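Local coordinates for protein potential RNA-dependent RNA polymerase (Human picobirnavirus, PDB 5I62) that is an RNA-directed RNA polymerase that adds ribonucleotides to RNA and probably serves both transcription and replication of the double-stranded RNA genome, at residues Ser354-Val362 against Gln394-Trp402. Numbering follows the deposited sequence.
Sequences SQCLGDDGV and QDCTYLRRW
Tyr398 reaches out from the hairpin 395-404 and turns one edge of its ring to the backbone of the hairpin 355-363. With CG anti to the backbone N (chi1 -180°), the ring extends from its strand until OH sits 3.2 Å from Cys356 C in strand 355-357. Leu357 N is close to that hydroxyl, but the angle is too poor for a hydrogen bond. Val362 crosses the ring at about a right angle and sets CG1 over one face in a CH-pi contact, 4.0 Å from the centroid of the Tyr398 ring. The opposite face carries Leu399 CG above its centre, so the ring is held between a valine and its own neighbour in sequence. Asp360 comes in obliquely, its carboxylate plane turned 72° from the ring and OD1 3.3 Å from Tyr398 CD1, while Gln355 CB passes close to Tyr398 CZ and OH. Beyond the ring, Leu399 CD2 meets Leu357 CD2 at 3.8 Å, and Val362 CG2 touches Cys396 CB.

Gly358, Asp359 and Asp360, the last three residues of the type II' turn that Leu357 opens, are the GDD signature of polymerase motif C, in the palm. Helix 327-345 touches Cys356 and Leu357; helix 237-250 packs on Gln355 and Tyr398. Strand 257-261, next to 360-363 in the palm sheet, meets both Val362 and Cys396, linking that sheet to the hairpin 395-404.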
# COMPACT_ATOMS: atom_id res chain seq x y z
N SER A 354 11.70 15.55 5.52
CA SER A 354 11.31 14.21 5.96
C SER A 354 10.02 13.81 5.22
O SER A 354 9.25 14.66 4.77
CB SER A 354 11.09 14.17 7.47
OG SER A 354 12.25 14.63 8.17
N GLN A 355 9.80 12.50 5.10
CA GLN A 355 8.67 11.99 4.33
C GLN A 355 8.02 10.83 5.05
O GLN A 355 8.67 10.10 5.81
CB GLN A 355 9.11 11.50 2.93
CG GLN A 355 9.70 12.53 2.04
CD GLN A 355 10.02 11.96 0.67
OE1 GLN A 355 11.18 11.85 0.28
NE2 GLN A 355 8.97 11.56 -0.04
N CYS A 356 6.73 10.62 4.78
CA CYS A 356 6.06 9.42 5.24
C CYS A 356 4.92 9.06 4.29
O CYS A 356 4.36 9.91 3.60
CB CYS A 356 5.52 9.55 6.67
SG CYS A 356 4.50 10.99 6.97
N LEU A 357 4.58 7.77 4.29
CA LEU A 357 3.49 7.27 3.47
C LEU A 357 2.98 6.02 4.16
O LEU A 357 3.74 5.05 4.29
CB LEU A 357 3.95 6.95 2.05
CG LEU A 357 2.86 6.27 1.21
CD1 LEU A 357 1.82 7.29 0.78
CD2 LEU A 357 3.45 5.54 0.02
N GLY A 358 1.74 6.05 4.63
CA GLY A 358 1.23 4.91 5.37
C GLY A 358 2.13 4.59 6.54
O GLY A 358 2.44 5.47 7.35
N ASP A 359 2.61 3.35 6.60
CA ASP A 359 3.47 2.92 7.69
C ASP A 359 4.96 3.12 7.39
O ASP A 359 5.79 2.64 8.17
CB ASP A 359 3.20 1.44 8.04
CG ASP A 359 3.69 0.46 6.97
OD1 ASP A 359 4.00 0.88 5.83
OD2 ASP A 359 3.74 -0.75 7.27
N ASP A 360 5.31 3.80 6.31
CA ASP A 360 6.69 3.97 5.89
C ASP A 360 7.14 5.41 6.13
O ASP A 360 6.42 6.33 5.77
CB ASP A 360 6.87 3.63 4.41
CG ASP A 360 8.11 2.82 4.16
OD1 ASP A 360 9.24 3.35 4.30
OD2 ASP A 360 7.94 1.62 3.84
N GLY A 361 8.33 5.58 6.69
CA GLY A 361 8.81 6.92 6.99
C GLY A 361 10.31 7.05 6.90
O GLY A 361 11.05 6.08 7.08
N VAL A 362 10.76 8.27 6.62
CA VAL A 362 12.18 8.59 6.66
C VAL A 362 12.28 10.03 7.14
O VAL A 362 11.53 10.90 6.67
CB VAL A 362 12.85 8.36 5.29
CG1 VAL A 362 12.21 9.21 4.19
CG2 VAL A 362 14.32 8.64 5.36
N GLN A 394 24.60 8.75 5.49
CA GLN A 394 24.83 8.91 4.06
C GLN A 394 23.82 8.22 3.17
O GLN A 394 23.80 8.49 1.96
CB GLN A 394 26.23 8.41 3.65
CG GLN A 394 27.41 8.94 4.47
CD GLN A 394 27.62 8.16 5.76
OE1 GLN A 394 26.99 7.11 5.99
NE2 GLN A 394 28.51 8.67 6.62
N ASP A 395 22.99 7.32 3.70
CA ASP A 395 22.03 6.65 2.83
C ASP A 395 20.74 6.39 3.59
O ASP A 395 20.65 6.61 4.80
CB ASP A 395 22.65 5.39 2.21
CG ASP A 395 23.00 4.32 3.25
OD1 ASP A 395 22.19 4.04 4.15
OD2 ASP A 395 24.11 3.76 3.14
N CYS A 396 19.73 5.90 2.87
CA CYS A 396 18.46 5.58 3.49
C CYS A 396 17.70 4.62 2.59
O CYS A 396 18.03 4.44 1.42
CB CYS A 396 17.62 6.85 3.76
SG CYS A 396 17.16 7.75 2.26
N THR A 397 16.69 3.99 3.17
CA THR A 397 15.76 3.18 2.40
C THR A 397 14.37 3.70 2.68
O THR A 397 14.05 4.01 3.83
CB THR A 397 15.87 1.69 2.74
OG1 THR A 397 15.65 1.52 4.15
CG2 THR A 397 17.25 1.15 2.40
N TYR A 398 13.57 3.82 1.63
CA TYR A 398 12.22 4.36 1.74
C TYR A 398 11.43 3.76 0.59
O TYR A 398 11.90 3.81 -0.55
CB TYR A 398 12.23 5.89 1.67
CG TYR A 398 10.87 6.54 1.78
CD1 TYR A 398 10.02 6.25 2.84
CD2 TYR A 398 10.43 7.45 0.82
CE1 TYR A 398 8.78 6.86 2.95
CE2 TYR A 398 9.19 8.06 0.92
CZ TYR A 398 8.36 7.75 1.99
OH TYR A 398 7.13 8.36 2.10
N LEU A 399 10.28 3.16 0.90
CA LEU A 399 9.41 2.50 -0.08
C LEU A 399 10.17 1.42 -0.85
O LEU A 399 9.98 1.25 -2.05
CB LEU A 399 8.79 3.51 -1.05
CG LEU A 399 8.02 4.66 -0.38
CD1 LEU A 399 7.41 5.58 -1.44
CD2 LEU A 399 6.94 4.13 0.57
N ARG A 400 11.04 0.70 -0.14
CA ARG A 400 11.87 -0.37 -0.69
C ARG A 400 12.79 0.11 -1.81
O ARG A 400 13.18 -0.67 -2.69
CB ARG A 400 11.02 -1.55 -1.16
CG ARG A 400 10.37 -2.31 0.01
CD ARG A 400 9.62 -3.54 -0.49
NE ARG A 400 8.43 -3.85 0.30
CZ ARG A 400 8.45 -4.37 1.52
NH1 ARG A 400 9.60 -4.65 2.11
NH2 ARG A 400 7.30 -4.62 2.15
N ARG A 401 13.19 1.39 -1.77
CA ARG A 401 14.24 1.91 -2.64
C ARG A 401 15.39 2.45 -1.80
O ARG A 401 15.17 3.09 -0.77
CB ARG A 401 13.74 3.05 -3.54
CG ARG A 401 13.09 2.62 -4.83
CD ARG A 401 11.65 2.40 -4.59
NE ARG A 401 10.89 2.16 -5.82
CZ ARG A 401 9.68 1.61 -5.81
NH1 ARG A 401 9.16 1.25 -4.64
NH2 ARG A 401 9.01 1.42 -6.94
N TRP A 402 16.61 2.22 -2.28
CA TRP A 402 17.83 2.69 -1.64
C TRP A 402 18.23 4.02 -2.25
O TRP A 402 18.13 4.21 -3.47
CB TRP A 402 18.92 1.65 -1.84
CG TRP A 402 20.33 1.98 -1.44
CD1 TRP A 402 20.93 1.70 -0.26
CD2 TRP A 402 21.34 2.58 -2.27
NE1 TRP A 402 22.24 2.09 -0.29
CE2 TRP A 402 22.52 2.64 -1.51
CE3 TRP A 402 21.35 3.07 -3.58
CZ2 TRP A 402 23.70 3.18 -2.01
CZ3 TRP A 402 22.53 3.61 -4.08
CH2 TRP A 402 23.69 3.64 -3.29